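Local coordinates for protein ornithine carbamoyltransferase (PDB 3GRF) that probably interconverts ornithine plus carbamoyl phosphate with citrulline plus phosphate, a step of the arginine degradation pathway in Giardia, at residues F164-D169 with V237-S242; F142-E147 with Y304-N309. All coordinates share one frame; numbering follows the deposited sequence.

Interaction 1: residues F164-D169 with V237-S242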
# COMPACT_ATOMS: atom_id res chain seq x y z
N PHE A 164 21.58 8.13 31.83
CA PHE A 164 21.45 8.16 30.37
C PHE A 164 22.34 9.30 29.83
O PHE A 164 22.38 10.39 30.42
CB PHE A 164 19.98 8.33 29.98
CG PHE A 164 19.76 8.45 28.47
CD1 PHE A 164 19.44 7.33 27.72
CD2 PHE A 164 19.89 9.68 27.81
CE1 PHE A 164 19.24 7.43 26.35
CE2 PHE A 164 19.69 9.79 26.48
CZ PHE A 164 19.39 8.68 25.73
N ALA A 165 23.08 9.08 28.76
CA ALA A 165 23.74 10.23 28.10
C ALA A 165 23.51 10.30 26.58
O ALA A 165 23.57 9.27 25.93
CB ALA A 165 25.26 10.24 28.39
N TYR A 166 23.24 11.51 26.06
CA TYR A 166 23.07 11.74 24.64
C TYR A 166 24.36 12.46 24.22
O TYR A 166 24.79 13.37 24.92
CB TYR A 166 21.85 12.63 24.28
CG TYR A 166 21.87 12.87 22.79
CD1 TYR A 166 22.54 13.99 22.23
CD2 TYR A 166 21.34 11.93 21.94
CE1 TYR A 166 22.64 14.12 20.84
CE2 TYR A 166 21.42 12.05 20.56
CZ TYR A 166 22.10 13.15 20.02
OH TYR A 166 22.18 13.29 18.67
N CYS A 167 25.01 12.00 23.14
CA CYS A 167 26.26 12.63 22.67
C CYS A 167 26.03 13.15 21.27
O CYS A 167 25.42 12.46 20.48
CB CYS A 167 27.47 11.68 22.68
SG CYS A 167 28.24 11.50 24.28
N GLY A 168 26.53 14.35 20.97
CA GLY A 168 26.43 14.83 19.61
C GLY A 168 25.69 16.14 19.48
O GLY A 168 25.60 16.92 20.43
N ASP A 169 25.21 16.37 18.26
CA ASP A 169 24.36 17.51 17.94
C ASP A 169 23.07 17.47 18.70
O ASP A 169 22.22 16.57 18.49
CB ASP A 169 24.03 17.54 16.46
CG ASP A 169 23.36 18.83 16.06
OD1 ASP A 169 23.07 19.67 16.95
OD2 ASP A 169 23.13 18.99 14.85
N VAL A 237 23.78 4.23 29.65
CA VAL A 237 23.31 4.23 28.26
C VAL A 237 24.06 5.36 27.60
O VAL A 237 24.11 6.47 28.15
CB VAL A 237 21.80 4.54 28.09
CG1 VAL A 237 21.41 4.50 26.57
CG2 VAL A 237 20.96 3.57 28.92
N VAL A 238 24.64 5.07 26.44
CA VAL A 238 25.19 6.13 25.60
C VAL A 238 24.50 6.13 24.24
O VAL A 238 24.56 5.16 23.48
CB VAL A 238 26.69 5.96 25.39
CG1 VAL A 238 27.24 7.12 24.48
CG2 VAL A 238 27.43 5.93 26.73
N TYR A 239 23.89 7.26 23.90
CA TYR A 239 23.01 7.26 22.77
C TYR A 239 23.54 8.36 21.89
O TYR A 239 23.95 9.40 22.39
CB TYR A 239 21.59 7.55 23.29
CG TYR A 239 20.42 7.40 22.33
CD1 TYR A 239 20.34 8.14 21.15
CD2 TYR A 239 19.38 6.59 22.65
CE1 TYR A 239 19.25 8.04 20.30
CE2 TYR A 239 18.29 6.50 21.85
CZ TYR A 239 18.25 7.20 20.66
OH TYR A 239 17.15 7.09 19.87
N THR A 240 23.60 8.10 20.59
CA THR A 240 23.96 9.13 19.63
C THR A 240 23.15 9.00 18.37
O THR A 240 22.42 8.02 18.19
CB THR A 240 25.48 9.14 19.35
OG1 THR A 240 25.80 10.33 18.61
CG2 THR A 240 25.92 7.90 18.62
N ASP A 241 23.20 10.00 17.50
CA ASP A 241 22.51 9.83 16.22
C ASP A 241 23.11 10.72 15.16
O ASP A 241 24.04 11.46 15.44
CB ASP A 241 20.96 9.92 16.37
CG ASP A 241 20.39 11.34 16.26
OD1 ASP A 241 19.29 11.48 15.72
OD2 ASP A 241 21.01 12.31 16.73
N SER A 242 22.58 10.60 13.95
CA SER A 242 23.17 11.11 12.74
C SER A 242 23.57 12.56 12.89
O SER A 242 22.78 13.39 13.33
CB SER A 242 22.17 10.92 11.60
OG SER A 242 22.50 11.76 10.51
O HOH W 1 24.31 13.82 16.94

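Interaction 2: residues F142-E147 with Y304-N309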
# COMPACT_ATOMS: atom_id res chain seq x y z
N PHE A 142 13.02 3.66 25.24
CA PHE A 142 12.87 3.36 26.66
C PHE A 142 12.39 1.93 26.92
O PHE A 142 12.83 1.28 27.86
CB PHE A 142 12.01 4.41 27.35
CG PHE A 142 12.63 5.76 27.30
CD1 PHE A 142 12.14 6.74 26.44
CD2 PHE A 142 13.76 6.04 28.07
CE1 PHE A 142 12.71 7.98 26.39
CE2 PHE A 142 14.35 7.32 28.04
CZ PHE A 142 13.82 8.27 27.18
N MET A 143 11.54 1.43 26.04
CA MET A 143 11.24 -0.00 26.02
C MET A 143 12.49 -0.90 25.88
O MET A 143 12.63 -1.91 26.58
CB MET A 143 10.24 -0.30 24.94
CG MET A 143 9.93 -1.81 24.77
SD MET A 143 9.57 -2.26 23.00
CE MET A 143 9.46 -4.03 23.21
N THR A 144 13.39 -0.53 24.98
CA THR A 144 14.64 -1.26 24.76
C THR A 144 15.52 -1.18 26.00
O THR A 144 16.12 -2.19 26.40
CB THR A 144 15.42 -0.67 23.51
OG1 THR A 144 14.59 -0.78 22.34
CG2 THR A 144 16.77 -1.39 23.31
N ILE A 145 15.61 0.01 26.60
CA ILE A 145 16.37 0.17 27.83
C ILE A 145 15.76 -0.75 28.93
O ILE A 145 16.49 -1.53 29.54
CB ILE A 145 16.44 1.66 28.28
CG1 ILE A 145 17.38 2.44 27.35
CG2 ILE A 145 16.91 1.84 29.75
CD1 ILE A 145 17.14 4.00 27.37
N LYS A 146 14.44 -0.73 29.14
CA LYS A 146 13.87 -1.61 30.19
C LYS A 146 14.08 -3.08 29.93
O LYS A 146 14.32 -3.86 30.86
CB LYS A 146 12.35 -1.37 30.39
CG LYS A 146 11.72 -2.50 31.30
CD LYS A 146 10.38 -2.03 31.86
CE LYS A 146 9.87 -2.99 32.92
NZ LYS A 146 8.50 -2.51 33.25
N GLU A 147 13.88 -3.47 28.68
CA GLU A 147 14.10 -4.82 28.19
C GLU A 147 15.50 -5.32 28.43
O GLU A 147 15.71 -6.36 28.99
CB GLU A 147 13.87 -4.84 26.68
CG GLU A 147 13.73 -6.23 26.12
CD GLU A 147 13.49 -6.22 24.64
OE1 GLU A 147 14.14 -5.42 23.93
OE2 GLU A 147 12.66 -7.01 24.17
N TYR A 304 20.30 -2.81 16.59
CA TYR A 304 19.39 -3.53 15.70
C TYR A 304 18.14 -4.03 16.45
O TYR A 304 17.06 -4.07 15.89
CB TYR A 304 20.07 -4.75 15.09
CG TYR A 304 21.14 -4.57 14.05
CD1 TYR A 304 22.15 -5.52 13.94
CD2 TYR A 304 21.16 -3.49 13.18
CE1 TYR A 304 23.13 -5.43 13.00
CE2 TYR A 304 22.17 -3.37 12.22
CZ TYR A 304 23.15 -4.35 12.14
OH TYR A 304 24.15 -4.30 11.21
N ASP A 305 18.33 -4.52 17.68
CA ASP A 305 17.19 -4.95 18.51
C ASP A 305 16.34 -3.75 18.87
O ASP A 305 15.11 -3.84 18.95
CB ASP A 305 17.69 -5.60 19.80
CG ASP A 305 18.07 -7.08 19.61
OD1 ASP A 305 18.65 -7.64 20.57
OD2 ASP A 305 17.81 -7.68 18.54
N GLU A 306 17.01 -2.62 19.07
CA GLU A 306 16.33 -1.35 19.30
C GLU A 306 15.48 -0.97 18.07
O GLU A 306 14.39 -0.50 18.24
CB GLU A 306 17.36 -0.25 19.65
CG GLU A 306 16.87 1.20 19.51
CD GLU A 306 17.95 2.23 19.74
OE1 GLU A 306 19.12 1.86 19.84
OE2 GLU A 306 17.65 3.44 19.77
N ALA A 307 15.98 -1.17 16.85
CA ALA A 307 15.25 -0.75 15.64
C ALA A 307 14.07 -1.67 15.39
O ALA A 307 13.02 -1.22 14.98
CB ALA A 307 16.16 -0.74 14.42
N GLY A 308 14.24 -2.96 15.67
CA GLY A 308 13.14 -3.90 15.61
C GLY A 308 12.03 -3.59 16.59
O GLY A 308 10.85 -3.93 16.33
N ASN A 309 12.41 -2.97 17.72
CA ASN A 309 11.46 -2.59 18.79
C ASN A 309 10.56 -1.41 18.38
O ASN A 309 9.57 -1.12 19.04
CB ASN A 309 12.21 -2.25 20.10
CG ASN A 309 12.64 -3.51 20.85
OD1 ASN A 309 12.01 -4.57 20.75
ND2 ASN A 309 13.69 -3.39 21.64

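Interaction 1: residues F164-D169 with V237-S242
Ala165 and Tyr239 sit at the middle of a parallel strand pair, 164-167 beside 237-240. The backbone bonds alternate as in any parallel sheet. Ala165 N donates to Val237 O, Ala165 O accepts from Tyr239 N, and Cys167 N donates to Tyr239 O, each at 2.9 Å. Thr240 OG1 donates to Cys167 O at 2.9 Å, from above the carbonyl plane. Tyr166 OH gives a very short bond to Asp241 OD2, 2.5 Å, with the carboxylate oxygen at the ring's edge and in its plane. A water donates to both Tyr166 OH and Asp241 O. Most of the apolar contact lies on the Phe164, Tyr166, Val237 and Tyr239 face. Phe164 CG is anti to the backbone N (chi1 177°), and the ring reaches Val237 CG1 through CD1 at 3.6 Å and Tyr239 CB through CZ at 3.5 Å. The Phe164 and Tyr239 rings meet obliquely, planes at 51°. On the other face, a disulfide ties Cys167 to Cys228 at the start of helix 228-232. The pair lies inside the five-stranded parallel sheet of the Rossmann-like Asp/Orn-binding domain. Strands 188-192 and 278-281 flank it; helices 135-151 and 173-185 pack on its aromatic face.

Interaction 2: residues F142-E147 with Y304-N309
Asn309 meets Thr144 and Glu147 where helix 303-322 passes helix 135-151. The axes of the two short segments come within 9.5 Å at an angle of 126°. The close part is around Thr144. Its OG1 accepts from Asn309 ND2 at 2.8 Å, with OG1 in the amide plane and an N-H...O angle of 158°. Thr144 OG1 also lies 3.5 Å from Glu306 CA, and Thr144 CG2 lies 3.9 Å from Glu306 CB. Thr144 OG1 lies beside the backbone N and anti to the carbonyl carbon (chi1 -60°), where it also bonds Cys140 O in its own helix. The Met143 thioether crosses the Asn309 amide obliquely, with Met143 CE 3.6 Å from Asn309 OD1. Toward the partly exposed Glu147 and Asp305 the contact thins. Glu147 reaches in by an extended chain, and its OE1 accepts from Asn309 ND2 at 3.1 Å on the syn side. Asp305 turns to other partners: Lys148, and Arg99 of the second subunit. One amide nitrogen thus serves two acceptors on successive turns of the facing helix. Lys32 bonds Asn309 OD1 and pairs with Glu147 OE2. The Asn309 amide is therefore used at both ends, and the lysine probably offsets the charge of the glutamate.

The centres of interactions 1 and 2 lie 15 Å apart. Helix 135-151 supplies one side of interaction 2 and packs on interaction 1. Ile145, on that helix, meets the sheet: its CD1 is 4.1 Å from Phe164 CD1, and its CG1 is 4.1 Å from Val237 CG2. Tyr239 OH approaches Glu306 OE2 at 3.7 Å, a packing distance, and is hydrogen-bonded to Asp141 of helix 135-151. Interaction 1 is part of the central sheet of the Asp/Orn-binding domain. Interaction 2 pairs helices 135-151 and 303-322, which in this fold are the two that cross between the domains. In this family the active site lies in the cleft between those domains.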